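Local coordinates for protein pyridoxamine 5-phosphate-dependent dehydrase (Escherichia coli, PDB 3B8X) that catalyses the pyridoxal phosphate-dependent removal of the C3'-hydroxyl from GDP-4-keto-6-deoxy-D-mannose on the route to L-colitose, a sugar of the O-antigen, at residues 10-15 with 373-378; 19-24 with 254-259; 37-42 with 52-57; 190-195 with 263-268. The protein carries 1 engineered substitution. All coordinates share one frame; numbering follows the deposited sequence.

Contact 1: 10-15 with 373-378. With NA (sodium ion), chain K.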
# COMPACT_ATOMS: atom_id res chain seq x y z
N SER B 10 0.59 2.98 24.47
CA SER B 10 0.02 4.25 24.90
C SER B 10 0.50 5.32 23.91
O SER B 10 1.25 5.02 22.96
CB SER B 10 0.36 4.56 26.36
OG SER B 10 1.76 4.46 26.63
N SER B 11 -0.01 6.53 24.03
CA SER B 11 0.39 7.59 23.10
C SER B 11 1.86 7.97 23.32
O SER B 11 2.30 8.10 24.47
CB SER B 11 -0.48 8.85 23.29
OG SER B 11 -0.12 9.86 22.37
N THR B 12 2.59 8.21 22.22
CA THR B 12 3.99 8.65 22.29
C THR B 12 4.07 10.11 21.85
O THR B 12 5.16 10.66 21.69
CB THR B 12 4.84 7.86 21.29
OG1 THR B 12 4.26 8.03 19.99
CG2 THR B 12 4.79 6.42 21.67
N TRP B 13 2.91 10.75 21.66
CA TRP B 13 2.85 12.12 21.21
C TRP B 13 2.60 13.11 22.33
O TRP B 13 1.95 12.81 23.34
CB TRP B 13 1.68 12.33 20.26
CG TRP B 13 1.72 11.59 18.97
CD1 TRP B 13 2.69 10.77 18.51
CD2 TRP B 13 0.78 11.73 17.90
NE1 TRP B 13 2.39 10.35 17.23
CE2 TRP B 13 1.20 10.91 16.85
CE3 TRP B 13 -0.40 12.48 17.75
CZ2 TRP B 13 0.44 10.73 15.68
CZ3 TRP B 13 -1.14 12.34 16.57
CH2 TRP B 13 -0.72 11.45 15.56
N ASP B 14 3.10 14.32 22.07
CA ASP B 14 2.87 15.48 22.91
C ASP B 14 2.49 16.64 22.04
O ASP B 14 2.16 16.48 20.86
CB ASP B 14 3.92 15.81 24.00
CG ASP B 14 5.29 16.19 23.47
OD1 ASP B 14 5.45 16.45 22.25
OD2 ASP B 14 6.26 16.20 24.28
N ASP B 15 2.52 17.82 22.63
CA ASP B 15 2.16 19.00 21.88
C ASP B 15 2.96 19.07 20.58
O ASP B 15 2.45 19.58 19.59
CB ASP B 15 2.36 20.27 22.72
CG ASP B 15 3.83 20.49 23.14
OD1 ASP B 15 4.28 19.92 24.17
OD2 ASP B 15 4.55 21.25 22.44
N ASN B 373 5.34 -3.32 26.44
CA ASN B 373 6.38 -2.44 27.02
C ASN B 373 6.07 -1.05 26.45
O ASN B 373 5.55 -0.91 25.35
CB ASN B 373 7.82 -2.92 26.72
CG ASN B 373 8.87 -2.15 27.55
OD1 ASN B 373 8.52 -1.41 28.48
ND2 ASN B 373 10.14 -2.32 27.20
N HIS B 374 6.36 0.01 27.19
CA HIS B 374 6.07 1.36 26.71
C HIS B 374 7.27 2.27 26.94
O HIS B 374 8.18 1.94 27.70
CB HIS B 374 4.86 2.01 27.50
CG HIS B 374 3.60 1.20 27.50
ND1 HIS B 374 2.36 1.78 27.35
CD2 HIS B 374 3.38 -0.13 27.68
CE1 HIS B 374 1.43 0.84 27.42
NE2 HIS B 374 2.02 -0.32 27.66
N GLN B 375 7.20 3.47 26.36
CA GLN B 375 8.25 4.48 26.50
C GLN B 375 8.07 5.30 27.77
O GLN B 375 8.65 6.35 27.93
CB GLN B 375 8.22 5.43 25.30
CG GLN B 375 7.02 6.40 25.24
CD GLN B 375 5.61 5.76 25.17
OE1 GLN B 375 5.41 4.64 24.67
NE2 GLN B 375 4.63 6.48 25.68
N ILE B 376 7.17 4.84 28.64
CA ILE B 376 6.84 5.44 29.93
C ILE B 376 7.15 4.35 31.00
O ILE B 376 6.93 3.18 30.73
CB ILE B 376 5.29 5.71 30.00
CG1 ILE B 376 4.85 6.67 28.90
CG2 ILE B 376 4.86 6.30 31.33
CD1 ILE B 376 3.59 6.21 28.21
N GLU B 377 7.66 4.71 32.18
CA GLU B 377 7.97 3.70 33.20
C GLU B 377 6.76 2.85 33.48
O GLU B 377 5.64 3.37 33.49
CB GLU B 377 8.50 4.30 34.51
CG GLU B 377 7.50 5.19 35.28
CD GLU B 377 6.65 4.46 36.32
OE1 GLU B 377 6.81 3.24 36.54
OE2 GLU B 377 5.77 5.11 36.92
N LEU B 378 6.99 1.58 33.77
CA LEU B 378 5.92 0.63 34.04
C LEU B 378 6.15 -0.12 35.37
O LEU B 378 5.72 -1.28 35.52
CB LEU B 378 5.92 -0.40 32.89
CG LEU B 378 5.24 0.05 31.59
CD1 LEU B 378 5.50 -0.91 30.41
CD2 LEU B 378 3.75 0.17 31.83
NA NA K . 3.85 -1.39 23.40
O HOH W 1 3.39 2.96 24.07
O HOH W 2 4.30 -3.76 23.48
O HOH W 3 5.67 -1.55 21.65
O HOH W 4 2.77 -2.78 21.14
O HOH W 5 3.94 0.84 22.78
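Two kinds of contact, polar and packing, cross between these loops, one leading into helix 15-27 and the other lying between strand 368-372 and helix 379-388. The direct hydrogen bond runs between Ser-10 OG and His-374 ND1, 2.8 Å apart. The hydroxyl takes the crowded position between its own N and carbonyl carbon (chi1 52°) and so meets the imidazole at its edge, near the ring plane. Water 1 adds a bridge, accepting from Ser-10 N at 2.8 Å and lying 2.7 Å from Gln-375 OE1, one of several acceptors competing for its protons. A glutamine suits this place because its long chain, bent at chi2, can carry an amide back to the opposite loop. In the packing, Thr-12 CG2 lies 3.5 Å from Gln-375 OE1. Ile-376 CD1 presses to 3.0 Å from Ser-10 OG, a tight approach accompanied by a poorly staggered chi2 (135°). Within 10-15, Ser-11 OG accepts from Trp-13 N, an ST turn. Beside the pair, a sodium ion bound by Asn-373 O at 2.6 Å, Leu-8 O and waters 2 to 5 links the segment leading into 10-15 with the turn after strand 368-372. His-374 NE2 is hydrogen-bonded to Pro-7 O, so both ring nitrogens are held and the imidazole's orientation is fixed in a polar, hydrated link.

Contact 2: 19-24 with 254-259; sequences KAIQSV and LEMSGA
The one flat side-chain group of note, the carboxylate of Glu-255, gives its oxygens to backbone N-H groups outside the pair: OE1 accepts from Gly-33 and Val-36, OE2 from Tyr-35. Only the aliphatic root of this side chain serves the contact, where Val-24 CG1 comes within 4.1 Å of Glu-255 CG. The remaining side-chain to side-chain contacts are apolar. Segments 19-24 of helix 15-27 and 255-259 of helix 255-286 run roughly antiparallel, at 143°, their axes 8.7 Å apart. Alanines make that closeness possible: Ala-20 CB meets Ala-259 CB at 3.8 Å. One turn on, Val-24 straddles the groove with its two branches, CG2 reaching Ala-259 CB at 3.7 Å while CG1, anti to the backbone N, comes to 3.9 Å from Met-256 CG. The Met-256 and Ile-21 side chains cross at about a right angle, Met-256 CE 4.1 Å from Ile-21 CG2; an unbranched thioether, extended beyond CG, can serve Ile-21 and also Met-256 of the second subunit. Ile-21 packs on Leu-25 of that subunit, so this helix pair forms part of the dimer interface. Beside it, Tyr-35 of helix 34-47 touches Val-24 and Ala-259, and Trp-13 of the loop before helix 15-27 packs on Ile-21.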
# COMPACT_ATOMS: atom_id res chain seq x y z
N LYS B 19 1.67 20.04 16.94
CA LYS B 19 2.18 21.25 16.32
C LYS B 19 2.68 20.93 14.90
O LYS B 19 2.59 21.76 13.98
CB LYS B 19 3.32 21.86 17.16
CG LYS B 19 2.83 22.87 18.21
CD LYS B 19 3.64 22.82 19.50
CE LYS B 19 2.78 23.21 20.71
NZ LYS B 19 3.20 24.50 21.34
N ALA B 20 3.27 19.75 14.74
CA ALA B 20 3.73 19.32 13.42
C ALA B 20 2.53 19.20 12.49
O ALA B 20 2.56 19.66 11.36
CB ALA B 20 4.50 17.97 13.53
N ILE B 21 1.48 18.51 12.93
CA ILE B 21 0.28 18.34 12.12
C ILE B 21 -0.31 19.69 11.74
O ILE B 21 -0.69 19.93 10.60
CB ILE B 21 -0.77 17.50 12.84
CG1 ILE B 21 -0.20 16.08 13.03
CG2 ILE B 21 -2.10 17.55 12.10
CD1 ILE B 21 -1.02 15.16 13.94
N GLN B 22 -0.34 20.59 12.71
CA GLN B 22 -0.85 21.92 12.45
C GLN B 22 -0.05 22.58 11.34
O GLN B 22 -0.61 23.29 10.47
CB GLN B 22 -0.76 22.78 13.72
CG GLN B 22 -1.56 24.06 13.58
CD GLN B 22 -3.00 23.83 13.09
OE1 GLN B 22 -3.79 23.10 13.71
NE2 GLN B 22 -3.36 24.49 11.99
N SER B 23 1.26 22.42 11.39
CA SER B 23 2.12 22.98 10.37
C SER B 23 1.81 22.42 8.99
O SER B 23 1.86 23.16 8.01
CB SER B 23 3.59 22.81 10.73
OG SER B 23 3.72 22.36 12.07
N VAL B 24 1.48 21.13 8.88
CA VAL B 24 1.11 20.61 7.57
C VAL B 24 -0.25 21.21 7.15
O VAL B 24 -0.46 21.65 6.03
CB VAL B 24 1.03 19.08 7.56
CG1 VAL B 24 0.56 18.54 6.16
CG2 VAL B 24 2.34 18.52 7.95
N LEU B 254 1.81 9.88 4.02
CA LEU B 254 1.23 11.22 3.98
C LEU B 254 2.23 12.25 4.49
O LEU B 254 3.09 11.93 5.30
CB LEU B 254 -0.02 11.27 4.85
CG LEU B 254 -1.16 10.46 4.23
CD1 LEU B 254 -2.35 10.45 5.16
CD2 LEU B 254 -1.51 11.00 2.87
N GLU B 255 2.09 13.50 4.06
CA GLU B 255 3.00 14.53 4.57
C GLU B 255 2.93 14.67 6.12
O GLU B 255 3.91 14.98 6.81
CB GLU B 255 2.71 15.85 3.88
CG GLU B 255 3.71 16.86 4.24
CD GLU B 255 5.03 16.78 3.47
OE1 GLU B 255 5.58 15.68 3.16
OE2 GLU B 255 5.58 17.86 3.23
N MET B 256 1.74 14.44 6.67
CA MET B 256 1.55 14.52 8.10
C MET B 256 2.40 13.47 8.80
O MET B 256 2.94 13.74 9.88
CB MET B 256 0.09 14.28 8.45
CG MET B 256 -0.75 15.54 8.37
SD MET B 256 -2.38 14.92 8.72
CE MET B 256 -3.45 16.31 8.43
N SER B 257 2.46 12.28 8.22
CA SER B 257 3.23 11.22 8.86
C SER B 257 4.71 11.58 8.96
O SER B 257 5.37 11.26 9.93
CB SER B 257 3.05 9.89 8.16
OG SER B 257 1.76 9.39 8.46
N GLY B 258 5.23 12.22 7.93
CA GLY B 258 6.63 12.63 7.91
C GLY B 258 6.84 13.74 8.96
O GLY B 258 7.81 13.72 9.70
N ALA B 259 5.89 14.65 9.12
CA ALA B 259 6.05 15.71 10.10
C ALA B 259 6.07 15.16 11.50
O ALA B 259 6.93 15.53 12.31
CB ALA B 259 4.99 16.81 9.95

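Contact 3: 37-42 with 52-57; sequences KQYETQ and AVMVSS. With G4M ([(2R,3S,4R,5R)-5-(2-amino-6-oxo-1,6-dihydro-9H-purin-9-yl)-3,4-dihydroxytetrahydrofuran-2-yl]methyl (2R,3S,4S,5S,6R)-3,4-dihydroxy-5-[({3-hydroxy-2-methyl-5-[(phosphonooxy)methyl]pyridin-4-yl}methyl)amino]-6-methyltetrahydro-2H-pyran-2-yl dihydrogen diphosphate), chain O.
Glu-40 OE2 is gripped twice: by Met-54 N, which donates at 2.9 Å with an N-H...O angle of 160°, and by a salt bridge to Arg-215 NH1. The N-H approaches from somewhat above the carboxylate plane. The glutamate reaches the strand because its chain is extended beyond CG, and the charge of Arg-215 probably keeps this buried acid ionised; the same NH1 also binds Met-54 O. The other oxygen works through water 6, which donates to Glu-40 OE1 at 2.7 Å and to Ala-52 O at 3.1 Å. Small Ala-52 lets the helix come near, its CB 3.3 Å from Glu-40 O. Strand 51-55 is the edge strand of the mixed sheet of the fold type I aminotransferases, pairing antiparallel with 198-202, and segment 37-42 of helix 34-47 runs at 132° to its residues 52-55. Next to the polar pair is a Met-aromatic contact: Met-54 has CG anti to the backbone N and is then extended, so that its side chain and that of Tyr-39 cross at about a right angle, SD lying 3.6 Å from Tyr-39 CD2 and oblique to the ring. Beyond the strand, Ser-57 caps helix 58-68, and its CB lies 3.4 Å from the phosphate oxygen OP1 of the bound cofactor-sugar adduct G4M.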
# COMPACT_ATOMS: atom_id res chain seq x y z
N LYS B 37 10.67 14.18 3.11
CA LYS B 37 12.05 14.25 2.68
C LYS B 37 12.94 14.49 3.89
O LYS B 37 13.96 13.83 4.06
CB LYS B 37 12.23 15.37 1.64
CG LYS B 37 11.64 15.09 0.27
CD LYS B 37 12.64 15.44 -0.83
CE LYS B 37 12.45 16.86 -1.35
NZ LYS B 37 13.26 17.88 -0.61
N GLN B 38 12.57 15.48 4.70
CA GLN B 38 13.32 15.84 5.88
C GLN B 38 13.39 14.64 6.83
O GLN B 38 14.44 14.29 7.40
CB GLN B 38 12.53 16.94 6.58
CG GLN B 38 13.30 17.79 7.55
CD GLN B 38 12.46 18.98 8.00
OE1 GLN B 38 12.20 19.15 9.21
NE2 GLN B 38 11.98 19.78 7.03
N TYR B 39 12.23 14.04 7.06
CA TYR B 39 12.20 12.86 7.92
C TYR B 39 13.16 11.75 7.42
O TYR B 39 13.84 11.08 8.20
CB TYR B 39 10.78 12.29 7.83
CG TYR B 39 10.60 11.03 8.61
CD1 TYR B 39 10.58 11.03 9.99
CD2 TYR B 39 10.39 9.83 7.96
CE1 TYR B 39 10.38 9.84 10.72
CE2 TYR B 39 10.18 8.66 8.67
CZ TYR B 39 10.14 8.67 10.05
OH TYR B 39 9.91 7.48 10.71
N GLU B 40 13.22 11.54 6.12
CA GLU B 40 14.06 10.47 5.60
C GLU B 40 15.52 10.82 5.90
O GLU B 40 16.34 9.96 6.24
CB GLU B 40 13.83 10.29 4.10
CG GLU B 40 12.43 9.65 3.79
CD GLU B 40 11.99 9.75 2.31
OE1 GLU B 40 12.59 10.54 1.56
OE2 GLU B 40 11.06 9.03 1.83
N THR B 41 15.84 12.10 5.76
CA THR B 41 17.20 12.57 5.99
C THR B 41 17.55 12.30 7.45
O THR B 41 18.59 11.71 7.77
CB THR B 41 17.26 14.07 5.71
OG1 THR B 41 17.16 14.27 4.29
CG2 THR B 41 18.55 14.68 6.25
N GLN B 42 16.64 12.66 8.34
CA GLN B 42 16.89 12.43 9.77
C GLN B 42 16.93 10.93 10.10
O GLN B 42 17.68 10.49 10.98
CB GLN B 42 15.83 13.15 10.62
CG GLN B 42 16.37 14.03 11.71
CD GLN B 42 17.81 14.45 11.48
OE1 GLN B 42 18.11 15.24 10.57
NE2 GLN B 42 18.71 13.92 12.31
N ALA B 52 17.27 6.55 3.26
CA ALA B 52 16.01 6.15 3.89
C ALA B 52 14.85 6.50 2.94
O ALA B 52 14.88 7.56 2.29
CB ALA B 52 15.83 6.85 5.24
N VAL B 53 13.90 5.58 2.81
CA VAL B 53 12.70 5.81 1.98
C VAL B 53 11.48 5.50 2.82
O VAL B 53 11.24 4.35 3.12
CB VAL B 53 12.57 4.94 0.72
CG1 VAL B 53 11.27 5.29 0.01
CG2 VAL B 53 13.75 5.14 -0.27
N MET B 54 10.70 6.52 3.15
CA MET B 54 9.47 6.36 3.93
C MET B 54 8.30 5.90 3.08
O MET B 54 8.13 6.35 1.96
CB MET B 54 9.06 7.66 4.54
CG MET B 54 7.93 7.47 5.61
SD MET B 54 7.36 9.09 6.22
CE MET B 54 6.42 8.69 7.71
N VAL B 55 7.51 4.98 3.61
CA VAL B 55 6.40 4.40 2.86
C VAL B 55 5.19 4.31 3.76
O VAL B 55 5.23 4.64 4.94
CB VAL B 55 6.71 3.00 2.24
CG1 VAL B 55 7.71 3.16 1.08
CG2 VAL B 55 7.28 2.08 3.28
N SER B 56 4.09 3.91 3.17
CA SER B 56 2.85 3.89 3.91
C SER B 56 2.81 3.03 5.18
O SER B 56 2.02 3.34 6.05
CB SER B 56 1.70 3.60 2.94
OG SER B 56 1.73 2.24 2.48
N SER B 57 3.56 1.94 5.29
CA SER B 57 3.53 1.09 6.50
C SER B 57 4.76 0.18 6.46
O SER B 57 5.49 0.14 5.46
CB SER B 57 2.26 0.21 6.59
OG SER B 57 2.20 -0.66 5.47
OP3 G4M O . 2.08 -2.82 10.98
PL G4M O . 3.09 -2.47 9.81
OP1 G4M O . 2.44 -2.71 8.34
OP2 G4M O . 3.54 -0.94 9.95
OP4 G4M O . 4.45 -3.34 10.01
C5B G4M O . 4.18 -4.66 9.61
C5L G4M O . 5.16 -5.53 10.29
C6L G4M O . 6.22 -6.06 9.56
N1L G4M O . 7.06 -6.88 10.14
C2L G4M O . 6.97 -7.25 11.40
C2A G4M O . 7.95 -8.25 11.97
C3L G4M O . 5.98 -6.74 12.23
O3L G4M O . 5.90 -7.21 13.49
C4L G4M O . 5.05 -5.82 11.66
C4A G4M O . 4.00 -5.27 12.41
N4A G4M O . 3.80 -5.67 13.63
C4G G4M O . 2.80 -5.03 14.41
C5G G4M O . 2.16 -5.99 15.38
C6G G4M O . 3.23 -6.75 16.18
O5G G4M O . 1.51 -5.10 16.28
C3G G4M O . 1.67 -4.46 13.54
O3G G4M O . 1.85 -3.05 13.48
C2G G4M O . 0.30 -4.75 14.21
O2G G4M O . -0.74 -3.94 13.66
C1G G4M O . 0.36 -4.49 15.69
O1G G4M O . -0.72 -5.22 16.26
P2 G4M O . -1.53 -4.58 17.47
O3P G4M O . -0.50 -4.03 18.59
O4P G4M O . -2.35 -5.78 18.19
OPP G4M O . -2.41 -3.43 16.75
P G4M O . -3.54 -2.81 17.71
O1P G4M O . -4.60 -3.80 18.44
O2P G4M O . -4.32 -1.91 16.65
O5' G4M O . -2.90 -1.71 18.64
C5' G4M O . -2.49 -2.27 19.88
C4' G4M O . -3.07 -1.40 20.98
O4' G4M O . -2.94 0.00 20.61
C3' G4M O . -4.58 -1.68 21.13
O3' G4M O . -4.89 -1.47 22.50
C2' G4M O . -5.23 -0.60 20.22
O2' G4M O . -6.52 -0.27 20.75
C1' G4M O . -4.27 0.56 20.47
N9 G4M O . -4.31 1.53 19.37
C8 G4M O . -3.90 1.30 18.10
N7 G4M O . -4.05 2.42 17.42
C4 G4M O . -4.69 2.84 19.49
C5 G4M O . -4.53 3.43 18.22
C6 G4M O . -4.85 4.82 18.05
O6 G4M O . -4.72 5.42 16.99
N3 G4M O . -5.16 3.57 20.51
C2 G4M O . -5.47 4.85 20.33
N1 G4M O . -5.32 5.49 19.12
N2 G4M O . -5.96 5.56 21.37
O HOH W 6 15.12 10.19 0.76

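Contact 4: 190-195 with 263-268; sequences NHIATM and EQLKKL. Engineered in segment 190-195: Asn-190 (natural residue His).
Polar and apolar contacts share the work here, both centred on Gln-264 and Ile-192. The hydrogen bond crossing the pair runs from Ala-193 N to Gln-264 OE1, 2.9 Å long and fairly straight at 158°, arriving in the amide plane on a lone pair. The glutamine is bent at chi2 (-74°), which swings its amide along the loop. OE1 is a double acceptor, since Thr-12 OG1 hydrogen-bonds to it too, and NE2 donates to Glu-17 OE2; with both ends bonded, the amide's rotation is fixed and a buried polar group is satisfied. The loop 190-195 lies between strands 181-185 and 198-202 of the main sheet. Asn-190 is an engineered residue; the natural histidine at this position stands where most members of this aminotransferase family have the lysine that forms the aldimine with the cofactor. Asn-190 OD1 accepts from His-191 N at 2.9 Å, and its ND2 donates to Cys-163 O. The apolar part fans out from Ile-192, whose CG1 holds the crowded position between N and the carbonyl carbon (chi1 66°). Its CB lies 3.8 Å from Gln-264 CB, the two side chains sliding past each other in opposite directions. Ile-192 CG2 turns to Leu-268 CD1 at 3.8 Å, and Ile-192 CD1 reaches Leu-265 CD2 at 4.1 Å. A branched isoleucine suits the spot because its two arms serve successive leucines of helix 255-286.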
# COMPACT_ATOMS: atom_id res chain seq x y z
N ASN B 190 4.07 0.84 18.09
CA ASN B 190 5.48 0.60 17.87
C ASN B 190 6.39 1.56 18.62
O ASN B 190 5.95 2.29 19.45
CB ASN B 190 5.77 0.66 16.38
CG ASN B 190 6.64 -0.42 15.94
OD1 ASN B 190 7.48 -0.88 16.71
ND2 ASN B 190 6.45 -0.89 14.73
N HIS B 191 7.70 1.50 18.34
CA HIS B 191 8.66 2.36 19.01
C HIS B 191 8.36 3.83 18.82
O HIS B 191 8.50 4.61 19.73
CB HIS B 191 10.10 2.02 18.58
CG HIS B 191 10.57 0.76 19.20
ND1 HIS B 191 10.40 -0.47 18.60
CD2 HIS B 191 11.05 0.51 20.44
CE1 HIS B 191 10.84 -1.42 19.42
NE2 HIS B 191 11.20 -0.85 20.56
N ILE B 192 7.99 4.21 17.61
CA ILE B 192 7.57 5.59 17.29
C ILE B 192 6.27 5.42 16.51
O ILE B 192 6.01 4.33 15.98
CB ILE B 192 8.60 6.42 16.46
CG1 ILE B 192 8.81 5.86 15.05
CG2 ILE B 192 9.88 6.55 17.25
CD1 ILE B 192 9.65 6.81 14.12
N ALA B 193 5.46 6.48 16.43
CA ALA B 193 4.17 6.34 15.77
C ALA B 193 3.77 7.53 14.92
O ALA B 193 3.81 8.65 15.39
CB ALA B 193 3.12 6.05 16.83
N THR B 194 3.41 7.29 13.66
CA THR B 194 3.06 8.37 12.75
C THR B 194 1.68 8.02 12.16
O THR B 194 1.40 8.26 10.99
CB THR B 194 4.09 8.42 11.61
OG1 THR B 194 4.12 7.15 10.92
CG2 THR B 194 5.46 8.65 12.18
N MET B 195 0.83 7.44 12.99
CA MET B 195 -0.49 6.95 12.57
C MET B 195 -0.29 5.59 11.88
O MET B 195 -0.67 4.57 12.43
CB MET B 195 -1.27 8.00 11.74
CG MET B 195 -1.36 9.31 12.49
SD MET B 195 -2.52 10.48 11.75
CE MET B 195 -1.56 11.09 10.49
N GLU B 263 9.39 14.60 14.79
CA GLU B 263 9.26 14.94 16.19
C GLU B 263 9.59 13.69 16.95
O GLU B 263 10.31 13.75 17.91
CB GLU B 263 7.83 15.41 16.51
CG GLU B 263 7.47 16.77 15.92
CD GLU B 263 8.55 17.84 16.09
OE1 GLU B 263 9.35 17.81 17.06
OE2 GLU B 263 8.58 18.77 15.26
N GLN B 264 9.06 12.56 16.47
CA GLN B 264 9.25 11.24 17.11
C GLN B 264 10.73 10.84 17.18
O GLN B 264 11.18 10.35 18.20
CB GLN B 264 8.41 10.18 16.38
CG GLN B 264 6.89 10.30 16.58
CD GLN B 264 6.41 9.88 17.96
OE1 GLN B 264 6.16 8.70 18.20
NE2 GLN B 264 6.27 10.85 18.87
N LEU B 265 11.47 11.05 16.10
CA LEU B 265 12.89 10.71 16.05
C LEU B 265 13.64 11.45 17.16
O LEU B 265 14.60 10.93 17.73
CB LEU B 265 13.52 11.01 14.68
CG LEU B 265 13.05 10.11 13.51
CD1 LEU B 265 13.70 10.40 12.18
CD2 LEU B 265 13.31 8.64 13.78
N LYS B 266 13.22 12.67 17.50
CA LYS B 266 13.95 13.33 18.55
C LYS B 266 13.72 12.68 19.89
O LYS B 266 14.60 12.69 20.76
CB LYS B 266 13.58 14.79 18.62
CG LYS B 266 13.62 15.44 17.26
CD LYS B 266 12.99 16.80 17.36
CE LYS B 266 13.57 17.74 16.34
NZ LYS B 266 12.90 19.07 16.36
N LYS B 267 12.55 12.09 20.09
CA LYS B 267 12.26 11.50 21.38
C LYS B 267 12.78 10.07 21.51
O LYS B 267 12.91 9.54 22.61
CB LYS B 267 10.74 11.49 21.62
CG LYS B 267 10.14 12.84 22.08
CD LYS B 267 8.66 12.91 21.75
CE LYS B 267 7.99 14.22 22.18
NZ LYS B 267 7.29 14.73 21.03
N LEU B 268 13.02 9.43 20.37
CA LEU B 268 13.42 8.02 20.37
C LEU B 268 14.43 7.55 21.42
O LEU B 268 14.27 6.51 22.06
CB LEU B 268 13.83 7.60 18.96
CG LEU B 268 14.25 6.15 18.81
CD1 LEU B 268 13.03 5.30 18.90
CD2 LEU B 268 14.91 6.03 17.46

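In the fold
Contacts 2, 3 and 4 are buried, whereas contact 1 is partly exposed, and its chemistry follows: a water bridge and a serine-histidine bond, with a sodium ion alongside, take the place of close apolar packing. Helix 255-286 is common to contacts 2 and 4, its start facing helix 15-27 at the dimer interface and its next turns facing the loop 190-195. Contact 3, set on the edge strand, pairs a buried charge with a sulfur and a ring; its Met-54 CE touches Gly-258 of contact 2, and its Tyr-39 packs on both Ile-192 and Leu-265 of contact 4. Contact 1 reaches contact 4 by the salt bridge of Asp-14 to Lys-267.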